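Local coordinates for sensor protein (Shewanella oneidensis, PDB 3LIC) that is probably a membrane-bound sensor histidine kinase whose extracellular PDC-fold domain detects a signal and passes it across the membrane, at residues I77-N82 and D158-T163; K87-P92 and Y111-G116; I218-L223 and G230-V235; V241-V246 and V260-L265. All blocks are in the same frame, centred on the assembly; numbering follows the deposited sequence.

Interaction 1: I77-N82 and D158-T163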
loop_
_atom_site.group_PDB
_atom_site.type_symbol
_atom_site.label_atom_id
_atom_site.label_comp_id
_atom_site.label_asym_id
_atom_site.label_seq_id
_atom_site.Cartn_x
_atom_site.Cartn_y
_atom_site.Cartn_z
ATOM N N ILE A 77 10.018 6.753 12.463
ATOM C CA ILE A 77 9.985 8.146 12.871
ATOM C C ILE A 77 11.243 8.808 12.349
ATOM O O ILE A 77 12.322 8.571 12.873
ATOM C CB ILE A 77 9.966 8.304 14.385
ATOM C CG1 ILE A 77 8.695 7.661 14.949
ATOM C CG2 ILE A 77 10.149 9.874 14.763
ATOM C CD1 ILE A 77 8.631 7.729 16.457
ATOM N N ALA A 78 11.096 9.658 11.321
ATOM C CA ALA A 78 12.214 10.114 10.524
ATOM C C ALA A 78 12.312 11.651 10.617
ATOM O O ALA A 78 11.313 12.337 10.431
ATOM C CB ALA A 78 12.034 9.638 9.120
ATOM N N PHE A 79 13.478 12.195 10.979
ATOM C CA PHE A 79 13.593 13.666 11.254
ATOM C C PHE A 79 14.292 14.394 10.099
ATOM O O PHE A 79 15.108 13.786 9.409
ATOM C CB PHE A 79 14.343 13.968 12.594
ATOM C CG PHE A 79 13.630 13.439 13.821
ATOM C CD1 PHE A 79 12.719 14.227 14.517
ATOM C CD2 PHE A 79 13.826 12.160 14.233
ATOM C CE1 PHE A 79 12.058 13.720 15.606
ATOM C CE2 PHE A 79 13.164 11.642 15.334
ATOM C CZ PHE A 79 12.291 12.422 16.021
ATOM N N LYS A 80 13.955 15.664 9.878
ATOM C CA LYS A 80 14.732 16.501 8.954
ATOM C C LYS A 80 16.241 16.451 9.274
ATOM O O LYS A 80 16.619 16.333 10.431
ATOM C CB LYS A 80 14.295 17.944 9.070
ATOM C CG LYS A 80 13.477 18.480 7.959
ATOM C CD LYS A 80 13.306 19.996 8.186
ATOM C CE LYS A 80 12.764 20.703 6.947
ATOM N NZ LYS A 80 11.301 20.504 6.829
ATOM N N PRO A 81 17.095 16.578 8.248
ATOM C CA PRO A 81 18.556 16.634 8.449
ATOM C C PRO A 81 18.937 17.669 9.529
ATOM O O PRO A 81 18.521 18.813 9.426
ATOM C CB PRO A 81 19.071 17.106 7.086
ATOM C CG PRO A 81 17.981 16.779 6.089
ATOM C CD PRO A 81 16.702 16.938 6.867
ATOM N N ASN A 82 19.685 17.270 10.566
ATOM C CA ASN A 82 20.219 18.255 11.534
ATOM C C ASN A 82 19.243 18.830 12.550
ATOM O O ASN A 82 19.540 19.852 13.195
ATOM C CB ASN A 82 20.918 19.422 10.807
ATOM C CG ASN A 82 22.153 18.969 10.089
ATOM O OD1 ASN A 82 22.268 19.079 8.872
ATOM N ND2 ASN A 82 23.024 18.342 10.825
ATOM N N ASP A 158 7.358 25.167 9.087
ATOM C CA ASP A 158 8.158 23.948 8.787
ATOM C C ASP A 158 8.035 22.907 9.916
ATOM O O ASP A 158 8.402 23.159 11.082
ATOM C CB ASP A 158 9.649 24.237 8.451
ATOM C CG ASP A 158 9.842 25.363 7.386
ATOM O OD1 ASP A 158 8.859 26.038 6.979
ATOM O OD2 ASP A 158 11.012 25.588 6.967
ATOM N N TYR A 159 7.482 21.745 9.538
ATOM C CA TYR A 159 7.493 20.532 10.371
ATOM C C TYR A 159 8.941 19.953 10.504
ATOM O O TYR A 159 9.812 20.237 9.670
ATOM C CB TYR A 159 6.472 19.503 9.795
ATOM C CG TYR A 159 5.049 20.063 9.675
ATOM C CD1 TYR A 159 4.484 20.332 8.426
ATOM C CD2 TYR A 159 4.289 20.347 10.819
ATOM C CE1 TYR A 159 3.193 20.861 8.318
ATOM C CE2 TYR A 159 3.001 20.875 10.732
ATOM C CZ TYR A 159 2.454 21.143 9.475
ATOM O OH TYR A 159 1.176 21.680 9.365
ATOM N N PHE A 160 9.203 19.143 11.536
ATOM C CA PHE A 160 10.545 18.588 11.688
ATOM C C PHE A 160 10.741 17.097 11.354
ATOM O O PHE A 160 11.832 16.580 11.489
ATOM C CB PHE A 160 11.253 19.067 12.997
ATOM C CG PHE A 160 10.491 18.818 14.279
ATOM C CD1 PHE A 160 11.022 17.970 15.264
ATOM C CD2 PHE A 160 9.277 19.450 14.530
ATOM C CE1 PHE A 160 10.339 17.707 16.459
ATOM C CE2 PHE A 160 8.574 19.205 15.741
ATOM C CZ PHE A 160 9.114 18.331 16.714
ATOM N N GLY A 161 9.690 16.421 10.870
ATOM C CA GLY A 161 9.796 15.068 10.343
ATOM C C GLY A 161 8.519 14.401 9.871
ATOM O O GLY A 161 7.478 15.025 9.776
ATOM N N VAL A 162 8.574 13.097 9.619
ATOM C CA VAL A 162 7.343 12.299 9.399
ATOM C C VAL A 162 7.347 11.007 10.247
ATOM O O VAL A 162 8.417 10.482 10.605
ATOM C CB VAL A 162 7.293 11.912 7.938
ATOM C CG1 VAL A 162 7.394 13.178 7.003
ATOM C CG2 VAL A 162 8.468 10.952 7.587
ATOM N N THR A 163 6.179 10.477 10.582
ATOM C CA THR A 163 6.061 9.115 11.064
ATOM C C THR A 163 5.338 8.332 9.948
ATOM O O THR A 163 4.665 8.937 9.105
ATOM C CB THR A 163 5.307 9.018 12.366
ATOM O OG1 THR A 163 3.920 9.303 12.143
ATOM C CG2 THR A 163 5.838 10.048 13.375
#
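The rings of Phe79 and Phe160 lie side by side and point the same way, meeting obliquely with Phe79 CD1 4.2 Å from Phe160 CD1. Each has a second aromatic partner in an edge-to-face pair, Phe84 for Phe79 and Phe153 for Phe160, and Lys49 adds a cation-pi contact to the Phe160 ring. Between the strands the pairing is antiparallel. Ala78 N hydrogen-bonds Val162 O at 2.9 Å, almost straight at 175°, and Val162 N returns a hydrogen bond to Ala78 O at 3.0 Å. Opposite Phe79 stands Gly161, where a beta carbon would run into Ala78 O. Past the strand end, Lys80 N hydrogen-bonds Phe160 O at 2.8 Å from above the carbonyl plane. The Lys80 side chain bends only at its last torsion (chi4 79°), which lets NZ hydrogen-bond Tyr159 O at 3.2 Å, in the carbonyl plane. These strands are the central pair of the six-stranded antiparallel sheet of a PDC sensor domain. On one face Ala78 CB and Val162 CG2, 4.1 Å apart, pack against Trp120 and Trp121 of helix 119-122; on the other, Ile77 and Thr163 lean on Ile43 of the long helix 2-46, where Ser40 hydrogen-bonds Thr163 OG1.

Interaction 2: K87-P92 and Y111-G116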
loop_
_atom_site.group_PDB
_atom_site.type_symbol
_atom_site.label_atom_id
_atom_site.label_comp_id
_atom_site.label_asym_id
_atom_site.label_seq_id
_atom_site.Cartn_x
_atom_site.Cartn_y
_atom_site.Cartn_z
ATOM N N LYS A 87 23.997 14.660 14.769
ATOM C CA LYS A 87 23.314 13.723 13.877
ATOM C C LYS A 87 22.767 14.430 12.630
ATOM O O LYS A 87 21.966 15.375 12.733
ATOM C CB LYS A 87 22.138 13.082 14.601
ATOM C CG LYS A 87 22.375 11.637 14.921
ATOM C CD LYS A 87 21.173 11.049 15.606
ATOM C CE LYS A 87 20.722 11.889 16.761
ATOM N NZ LYS A 87 20.148 10.989 17.808
ATOM N N LYS A 88 23.141 13.958 11.452
ATOM C CA LYS A 88 22.516 14.519 10.300
ATOM C C LYS A 88 21.132 13.866 10.082
ATOM O O LYS A 88 20.091 14.564 10.105
ATOM C CB LYS A 88 23.399 14.365 9.079
ATOM C CG LYS A 88 23.049 15.340 7.949
ATOM C CD LYS A 88 24.291 15.549 7.084
ATOM C CE LYS A 88 23.945 15.959 5.670
ATOM N NZ LYS A 88 22.955 15.062 5.114
ATOM N N LEU A 89 21.160 12.538 9.905
ATOM C CA LEU A 89 20.010 11.731 9.534
ATOM C C LEU A 89 19.655 10.946 10.765
ATOM O O LEU A 89 20.546 10.454 11.474
ATOM C CB LEU A 89 20.348 10.764 8.368
ATOM C CG LEU A 89 20.698 11.416 6.997
ATOM C CD1 LEU A 89 20.863 10.344 5.967
ATOM C CD2 LEU A 89 19.643 12.457 6.516
ATOM N N PHE A 90 18.372 10.850 11.068
ATOM C CA PHE A 90 17.995 10.032 12.203
ATOM C C PHE A 90 16.612 9.494 11.931
ATOM O O PHE A 90 15.680 10.241 11.773
ATOM C CB PHE A 90 18.052 10.880 13.507
ATOM C CG PHE A 90 17.604 10.125 14.809
ATOM C CD1 PHE A 90 18.146 8.893 15.160
ATOM C CD2 PHE A 90 16.726 10.734 15.713
ATOM C CE1 PHE A 90 17.768 8.215 16.330
ATOM C CE2 PHE A 90 16.349 10.096 16.918
ATOM C CZ PHE A 90 16.849 8.814 17.214
ATOM N N SER A 91 16.471 8.175 11.880
ATOM C CA SER A 91 15.192 7.600 11.568
ATOM C C SER A 91 14.991 6.203 12.119
ATOM O O SER A 91 14.941 5.210 11.395
ATOM C CB SER A 91 14.896 7.719 10.078
ATOM O OG SER A 91 13.791 6.914 9.686
ATOM N N PRO A 92 14.798 6.130 13.445
ATOM C CA PRO A 92 14.386 4.852 14.048
ATOM C C PRO A 92 13.245 4.183 13.270
ATOM O O PRO A 92 12.308 4.855 12.859
ATOM C CB PRO A 92 13.876 5.279 15.412
ATOM C CG PRO A 92 14.706 6.581 15.707
ATOM C CD PRO A 92 14.813 7.262 14.408
ATOM N N TYR A 111 19.603 3.950 4.798
ATOM C CA TYR A 111 19.778 4.703 3.578
ATOM C C TYR A 111 19.501 6.151 3.852
ATOM O O TYR A 111 18.972 6.514 4.912
ATOM C CB TYR A 111 18.933 4.155 2.417
ATOM C CG TYR A 111 17.439 3.975 2.702
ATOM C CD1 TYR A 111 16.575 5.090 2.869
ATOM C CD2 TYR A 111 16.881 2.706 2.789
ATOM C CE1 TYR A 111 15.192 4.924 3.110
ATOM C CE2 TYR A 111 15.492 2.540 2.983
ATOM C CZ TYR A 111 14.662 3.651 3.165
ATOM O OH TYR A 111 13.287 3.455 3.364
ATOM N N ASP A 112 19.937 6.991 2.934
ATOM C CA ASP A 112 19.725 8.423 3.094
ATOM C C ASP A 112 18.322 8.709 2.611
ATOM O O ASP A 112 18.085 8.874 1.394
ATOM C CB ASP A 112 20.748 9.185 2.273
ATOM C CG ASP A 112 20.537 10.661 2.337
ATOM O OD1 ASP A 112 19.628 11.141 3.047
ATOM O OD2 ASP A 112 21.291 11.364 1.687
ATOM N N TYR A 113 17.382 8.730 3.563
ATOM C CA TYR A 113 15.967 8.804 3.222
ATOM C C TYR A 113 15.650 10.140 2.543
ATOM O O TYR A 113 14.601 10.287 1.924
ATOM C CB TYR A 113 15.074 8.516 4.459
ATOM C CG TYR A 113 15.467 9.308 5.679
ATOM C CD1 TYR A 113 14.938 10.583 5.884
ATOM C CD2 TYR A 113 16.348 8.787 6.639
ATOM C CE1 TYR A 113 15.271 11.312 6.936
ATOM C CE2 TYR A 113 16.700 9.544 7.715
ATOM C CZ TYR A 113 16.171 10.800 7.859
ATOM O OH TYR A 113 16.456 11.593 8.959
ATOM N N THR A 114 16.562 11.117 2.653
ATOM C CA THR A 114 16.337 12.453 2.093
ATOM C C THR A 114 16.916 12.691 0.694
ATOM O O THR A 114 16.789 13.774 0.206
ATOM C CB THR A 114 17.009 13.535 2.990
ATOM O OG1 THR A 114 18.454 13.473 2.846
ATOM C CG2 THR A 114 16.621 13.347 4.462
ATOM N N ASP A 115 17.541 11.708 0.046
ATOM C CA ASP A 115 18.313 11.954 -1.190
ATOM C C ASP A 115 17.464 12.084 -2.493
ATOM O O ASP A 115 18.010 12.245 -3.585
ATOM C CB ASP A 115 19.353 10.855 -1.396
ATOM C CG ASP A 115 18.720 9.483 -1.669
ATOM O OD1 ASP A 115 17.459 9.318 -1.703
ATOM O OD2 ASP A 115 19.478 8.529 -1.823
ATOM N N GLY A 116 16.145 11.990 -2.364
ATOM C CA GLY A 116 15.257 12.092 -3.504
ATOM C C GLY A 116 14.732 10.779 -4.052
ATOM O O GLY A 116 13.845 10.796 -4.912
#
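Residues 112-115 form a type I beta turn, closed by Asp115 N to Asp112 O at 3.2 Å, which lies beside the irregular segment 87-92 leading into strand 92-96 of the PDC sensor sheet. An Asx turn is built on the same residues. Asp112 OD1 takes Thr114 N at 3.1 Å from above the carboxylate plane (46° out of it) and, through its syn lone pair, the Thr114 hydroxyl OG1 at 2.6 Å. Two donors thus grip one oxygen and fix the carboxylate against the turn. Tyr113 and Leu89 carry the contact between them. Tyr113 CG sits between the backbone N and the carbonyl carbon (chi1 49°), and the ring reaches across so that OH accepts a hydrogen bond from Phe90 N at 2.9 Å, 155° at the hydrogen, with the donor near the plane at the ring edge. The hydroxyl is also hydrogen-bonded to Phe79 O, so this buried polar atom is held by two backbone groups of adjoining chain segments, and Trp121 packs edge-to-face with the ring. Along one flank, Ser91 CB comes to 3.5 Å from Tyr113 CE2. Leu89 CB lies 3.9 Å from the same Tyr113 CE2. Phe90 itself turns away from the turn, its ring sandwiched between Pro92 CD over one face and Lys87 NZ over the opposite one. Leu89 crosses Asp112 at about a right angle, CD1 only 3.3 Å from OD1, and its other branch ends tip to tip with Thr114, CD2 to CG2 at 3.8 Å.

Interaction 3: I218-L223 and G230-V235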
loop_
_atom_site.group_PDB
_atom_site.type_symbol
_atom_site.label_atom_id
_atom_site.label_comp_id
_atom_site.label_asym_id
_atom_site.label_seq_id
_atom_site.Cartn_x
_atom_site.Cartn_y
_atom_site.Cartn_z
ATOM N N ILE A 218 -10.278 -3.819 -24.890
ATOM C CA ILE A 218 -10.735 -2.444 -24.950
ATOM C C ILE A 218 -11.699 -2.110 -23.841
ATOM O O ILE A 218 -11.509 -1.103 -23.159
ATOM C CB ILE A 218 -11.368 -2.101 -26.313
ATOM C CG1 ILE A 218 -10.308 -2.263 -27.410
ATOM C CG2 ILE A 218 -12.052 -0.666 -26.261
ATOM C CD1 ILE A 218 -10.816 -1.942 -28.836
ATOM N N ALA A 219 -12.750 -2.923 -23.658
ATOM C CA ALA A 219 -13.754 -2.594 -22.641
ATOM C C ALA A 219 -13.143 -2.642 -21.235
ATOM O O ALA A 219 -13.491 -1.838 -20.364
ATOM C CB ALA A 219 -14.986 -3.506 -22.746
ATOM N N PHE A 220 -12.237 -3.590 -20.996
ATOM C CA PHE A 220 -11.564 -3.636 -19.702
ATOM C C PHE A 220 -10.726 -2.349 -19.556
ATOM O O PHE A 220 -10.806 -1.651 -18.546
ATOM C CB PHE A 220 -10.717 -4.921 -19.571
ATOM C CG PHE A 220 -10.155 -5.143 -18.196
ATOM C CD1 PHE A 220 -10.954 -5.001 -17.089
ATOM C CD2 PHE A 220 -8.798 -5.479 -18.019
ATOM C CE1 PHE A 220 -10.465 -5.187 -15.813
ATOM C CE2 PHE A 220 -8.280 -5.672 -16.737
ATOM C CZ PHE A 220 -9.127 -5.527 -15.616
ATOM N N ALA A 221 -9.966 -1.995 -20.580
ATOM C CA ALA A 221 -9.136 -0.769 -20.483
ATOM C C ALA A 221 -9.945 0.541 -20.293
ATOM O O ALA A 221 -9.501 1.441 -19.564
ATOM C CB ALA A 221 -8.117 -0.672 -21.658
ATOM N N THR A 222 -11.151 0.626 -20.865
ATOM C CA THR A 222 -11.991 1.841 -20.687
ATOM C C THR A 222 -12.506 1.937 -19.273
ATOM O O THR A 222 -12.501 3.004 -18.643
ATOM C CB THR A 222 -13.239 1.861 -21.617
ATOM O OG1 THR A 222 -12.816 1.702 -22.973
ATOM C CG2 THR A 222 -14.002 3.163 -21.468
ATOM N N LEU A 223 -12.986 0.797 -18.797
ATOM C CA LEU A 223 -13.352 0.632 -17.403
ATOM C C LEU A 223 -12.236 1.162 -16.468
ATOM O O LEU A 223 -12.475 1.968 -15.557
ATOM C CB LEU A 223 -13.603 -0.851 -17.157
ATOM C CG LEU A 223 -14.347 -1.044 -15.871
ATOM C CD1 LEU A 223 -15.514 -0.030 -15.842
ATOM C CD2 LEU A 223 -14.813 -2.471 -15.838
ATOM N N GLY A 230 -16.932 -1.825 -12.302
ATOM C CA GLY A 230 -17.569 -2.535 -13.402
ATOM C C GLY A 230 -17.048 -3.943 -13.646
ATOM O O GLY A 230 -16.094 -4.370 -12.978
ATOM N N GLN A 231 -17.625 -4.636 -14.627
ATOM C CA GLN A 231 -17.262 -6.018 -14.945
ATOM C C GLN A 231 -16.796 -6.043 -16.410
ATOM O O GLN A 231 -17.325 -5.328 -17.212
ATOM C CB GLN A 231 -18.488 -6.957 -14.792
ATOM C CG GLN A 231 -18.904 -7.401 -13.320
ATOM C CD GLN A 231 -19.208 -6.228 -12.363
ATOM O OE1 GLN A 231 -20.235 -5.559 -12.497
ATOM N NE2 GLN A 231 -18.309 -5.974 -11.397
ATOM N N ALA A 232 -15.862 -6.899 -16.774
ATOM C CA ALA A 232 -15.471 -7.015 -18.140
ATOM C C ALA A 232 -14.528 -8.185 -18.229
ATOM O O ALA A 232 -13.936 -8.554 -17.244
ATOM C CB ALA A 232 -14.763 -5.763 -18.611
ATOM N N SER A 233 -14.379 -8.774 -19.412
ATOM C CA SER A 233 -13.315 -9.720 -19.569
ATOM C C SER A 233 -12.106 -9.114 -20.251
ATOM O O SER A 233 -12.059 -7.898 -20.562
ATOM C CB SER A 233 -13.755 -10.986 -20.299
ATOM O OG SER A 233 -14.332 -10.623 -21.501
ATOM N N PHE A 234 -11.103 -9.977 -20.407
ATOM C CA PHE A 234 -9.827 -9.574 -20.966
ATOM C C PHE A 234 -8.962 -10.797 -21.172
ATOM O O PHE A 234 -9.295 -11.856 -20.631
ATOM C CB PHE A 234 -9.147 -8.509 -20.092
ATOM C CG PHE A 234 -8.383 -9.060 -18.958
ATOM C CD1 PHE A 234 -7.108 -9.574 -19.153
ATOM C CD2 PHE A 234 -8.905 -9.031 -17.678
ATOM C CE1 PHE A 234 -6.378 -10.058 -18.098
ATOM C CE2 PHE A 234 -8.184 -9.523 -16.636
ATOM C CZ PHE A 234 -6.911 -10.036 -16.848
ATOM N N VAL A 235 -7.930 -10.660 -22.017
ATOM C CA VAL A 235 -6.869 -11.683 -22.179
ATOM C C VAL A 235 -5.500 -11.210 -21.621
ATOM O O VAL A 235 -5.168 -10.002 -21.644
ATOM C CB VAL A 235 -6.685 -12.148 -23.667
ATOM C CG1 VAL A 235 -8.022 -12.438 -24.304
ATOM C CG2 VAL A 235 -5.938 -11.098 -24.468
HETATM O O HOH W 1 -12.187 -5.700 -22.175
#
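An aromatic pair lies where helix 218-223 crosses strand 230-235, their axes 7.1 Å apart at closest and inclined at 130°. Phe220, its CG anti to the backbone N (chi1 -171°), extends alongside Phe234. The two ring planes are within 11° of parallel but slid apart, with centroids 4.8 Å from each other and little overlap. Phe234 CD2 sits over one face of the Phe220 ring, near its rim, and touches Phe220 CE2 at 3.5 Å. Aliphatic packing has an equal share in the contact. Ala232 CB tucks beneath the helix backbone, 4.0 Å from Phe220 CA, while Leu223 lays CD2 on the Gly230 backbone, 3.5 Å from Gly230 C. A beta carbon on Gly230 would collide with Leu223 CD1, so the close approach there depends on the bare backbone. The polar link is a water, which accepts Phe220 N at a short 2.4 Å and donates to Ser233 O at 2.7 Å. An alanine in place of Phe220 would take away the ring and would probably loosen the helix on the strand, leaving the Phe234 ring without this neighbour. Strand 230-235 is an outermost strand of the five-stranded sheet. Phe220 reaches past it to Ala244 and Val246 of strand 241-248 and to Val257 of strand 255-261, whereas Gln231 and Ser233, on the other side of the strand, touch Tyr11 of helix 2-46.

Interaction 4: V241-V246 and V260-L265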
loop_
_atom_site.group_PDB
_atom_site.type_symbol
_atom_site.label_atom_id
_atom_site.label_comp_id
_atom_site.label_asym_id
_atom_site.label_seq_id
_atom_site.Cartn_x
_atom_site.Cartn_y
_atom_site.Cartn_z
ATOM N N VAL A 241 -8.243 -16.014 -21.354
ATOM C CA VAL A 241 -9.368 -15.093 -21.089
ATOM C C VAL A 241 -9.794 -15.122 -19.613
ATOM O O VAL A 241 -10.011 -16.210 -19.050
ATOM C CB VAL A 241 -10.614 -15.481 -21.949
ATOM C CG1 VAL A 241 -11.682 -14.372 -21.911
ATOM C CG2 VAL A 241 -10.177 -15.708 -23.372
ATOM N N TYR A 242 -9.916 -13.944 -19.003
ATOM C CA TYR A 242 -10.397 -13.805 -17.631
ATOM C C TYR A 242 -11.740 -13.107 -17.647
ATOM O O TYR A 242 -11.970 -12.252 -18.484
ATOM C CB TYR A 242 -9.434 -12.939 -16.815
ATOM C CG TYR A 242 -8.119 -13.595 -16.543
ATOM C CD1 TYR A 242 -7.843 -14.164 -15.299
ATOM C CD2 TYR A 242 -7.152 -13.643 -17.512
ATOM C CE1 TYR A 242 -6.625 -14.786 -15.045
ATOM C CE2 TYR A 242 -5.970 -14.242 -17.286
ATOM C CZ TYR A 242 -5.697 -14.811 -16.056
ATOM O OH TYR A 242 -4.472 -15.391 -15.861
ATOM N N LEU A 243 -12.595 -13.422 -16.684
ATOM C CA LEU A 243 -13.673 -12.540 -16.327
ATOM C C LEU A 243 -13.200 -11.738 -15.106
ATOM O O LEU A 243 -12.544 -12.296 -14.209
ATOM C CB LEU A 243 -14.948 -13.371 -16.021
ATOM C CG LEU A 243 -15.924 -13.656 -17.194
ATOM C CD1 LEU A 243 -15.256 -14.083 -18.465
ATOM C CD2 LEU A 243 -16.979 -14.659 -16.749
ATOM N N ALA A 244 -13.489 -10.437 -15.073
ATOM C CA ALA A 244 -12.908 -9.535 -14.043
ATOM C C ALA A 244 -13.967 -8.597 -13.527
ATOM O O ALA A 244 -14.931 -8.246 -14.244
ATOM C CB ALA A 244 -11.782 -8.737 -14.606
ATOM N N SER A 245 -13.804 -8.201 -12.284
ATOM C CA SER A 245 -14.690 -7.258 -11.684
ATOM C C SER A 245 -13.844 -6.248 -10.955
ATOM O O SER A 245 -12.963 -6.621 -10.180
ATOM C CB SER A 245 -15.625 -7.968 -10.720
ATOM O OG SER A 245 -16.485 -7.060 -10.116
ATOM N N VAL A 246 -14.140 -4.969 -11.182
ATOM C CA VAL A 246 -13.388 -3.850 -10.665
ATOM C C VAL A 246 -14.283 -3.200 -9.647
ATOM O O VAL A 246 -15.433 -2.936 -9.939
ATOM C CB VAL A 246 -13.165 -2.804 -11.788
ATOM C CG1 VAL A 246 -12.487 -1.493 -11.258
ATOM C CG2 VAL A 246 -12.408 -3.414 -12.955
ATOM N N VAL A 260 -10.646 -14.136 -12.623
ATOM C CA VAL A 260 -10.381 -15.580 -12.599
ATOM C C VAL A 260 -10.433 -16.100 -14.044
ATOM O O VAL A 260 -11.233 -15.628 -14.851
ATOM C CB VAL A 260 -11.425 -16.307 -11.722
ATOM C CG1 VAL A 260 -11.106 -17.831 -11.552
ATOM C CG2 VAL A 260 -11.582 -15.601 -10.369
ATOM N N PRO A 261 -9.539 -17.026 -14.405
ATOM C CA PRO A 261 -9.639 -17.479 -15.817
ATOM C C PRO A 261 -11.034 -18.008 -16.101
ATOM O O PRO A 261 -11.644 -18.646 -15.249
ATOM C CB PRO A 261 -8.619 -18.595 -15.924
ATOM C CG PRO A 261 -7.547 -18.227 -14.755
ATOM C CD PRO A 261 -8.384 -17.604 -13.664
ATOM N N LYS A 262 -11.559 -17.687 -17.280
ATOM C CA LYS A 262 -12.890 -18.125 -17.650
ATOM C C LYS A 262 -13.086 -19.662 -17.638
ATOM O O LYS A 262 -14.138 -20.138 -17.198
ATOM C CB LYS A 262 -13.258 -17.565 -19.041
ATOM C CG LYS A 262 -14.692 -17.856 -19.374
ATOM C CD LYS A 262 -15.126 -17.101 -20.627
ATOM C CE LYS A 262 -14.727 -17.891 -21.892
ATOM N NZ LYS A 262 -14.963 -17.155 -23.188
ATOM N N HIS A 263 -12.125 -20.442 -18.153
ATOM C CA HIS A 263 -12.240 -21.924 -18.193
ATOM C C HIS A 263 -12.574 -22.462 -16.815
ATOM O O HIS A 263 -13.462 -23.306 -16.620
ATOM C CB HIS A 263 -10.941 -22.605 -18.746
ATOM C CG HIS A 263 -9.654 -22.260 -18.024
ATOM N ND1 HIS A 263 -9.287 -22.830 -16.816
ATOM C CD2 HIS A 263 -8.599 -21.488 -18.403
ATOM C CE1 HIS A 263 -8.097 -22.390 -16.457
ATOM N NE2 HIS A 263 -7.655 -21.575 -17.400
ATOM N N GLU A 264 -11.815 -21.942 -15.856
ATOM C CA GLU A 264 -11.905 -22.318 -14.453
ATOM C C GLU A 264 -13.222 -21.831 -13.856
ATOM O O GLU A 264 -13.875 -22.568 -13.127
ATOM C CB GLU A 264 -10.712 -21.723 -13.669
ATOM C CG GLU A 264 -10.971 -21.635 -12.193
ATOM C CD GLU A 264 -9.797 -21.038 -11.365
ATOM O OE1 GLU A 264 -8.679 -20.792 -11.904
ATOM O OE2 GLU A 264 -10.024 -20.866 -10.149
ATOM N N LEU A 265 -13.634 -20.603 -14.150
ATOM C CA LEU A 265 -14.919 -20.182 -13.583
ATOM C C LEU A 265 -16.061 -21.085 -14.104
ATOM O O LEU A 265 -16.909 -21.548 -13.294
ATOM C CB LEU A 265 -15.229 -18.700 -13.832
ATOM C CG LEU A 265 -14.396 -17.700 -13.042
ATOM C CD1 LEU A 265 -14.676 -16.276 -13.553
ATOM C CD2 LEU A 265 -14.740 -17.844 -11.541
#
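This is the open end of a beta hairpin, strands 241-248 and 255-261 of the five-stranded antiparallel sheet, at the point where the second strand turns into helix 262-268. Leu243 and Val260 form a hydrogen-bonded pair, with Leu243 N to Val260 O at 3.2 Å and Val260 N to Leu243 O at 3.1 Å. One step on, Tyr242 faces Pro261 in a non-hydrogen-bonded pair. Lys262 N, already in the helix, then hydrogen-bonds Val241 O at 2.8 Å and 177°, in the carbonyl plane. The Tyr242 ring lies alongside Pro261: CE1 touches Pro261 CG at 3.6 Å, and Pro261 CA makes an off-centre CH-pi contact 4.3 Å from the ring centroid, 30° off the normal. Phe234 of the adjacent strand stacks on Tyr242 as well. An alanine in place of Tyr242 would lack the ring and is likely to leave both Pro261 and Phe234 less well packed. Leu243 meets the helix start instead, its CB 3.8 Å from Leu265 CD1 and its CD1 3.7 Å from the aliphatic Lys262 CD; Tyr11 and Leu14 of helix 2-46 also pack on Leu243. Pro261 occupies the N-cap position. Lacking an N-H costs it nothing toward strand 241-248, because the pair with Tyr242 uses none, so the sheet bonding runs on to Lys262 N while the proline ring serves as an apolar surface for the tyrosine.

How the interactions relate
From the N terminus, the long helix 2-46 runs first and touches residues of interactions 1, 3 and 4. Interaction 1 then closes the widest loop, joining strands 74-79 and 161-168, and interaction 2 is nested inside it. The two touch where Asn82 N meets Lys88 O. Interactions 3 and 4 follow in series, 43 to 46 Å between centres from the first pair and across the chain's centre. Interaction 3 closes the short connection from helix 218-226 to strand 230-235; interaction 4 closes the hairpin 241-248/255-261 and leads into helix 262-268. Strands 230-235 and 241-248 are sheet neighbours, bonded through their backbones (Phe234 O with Tyr242 N), with Gln231 NE2 to Ser245 OG in addition.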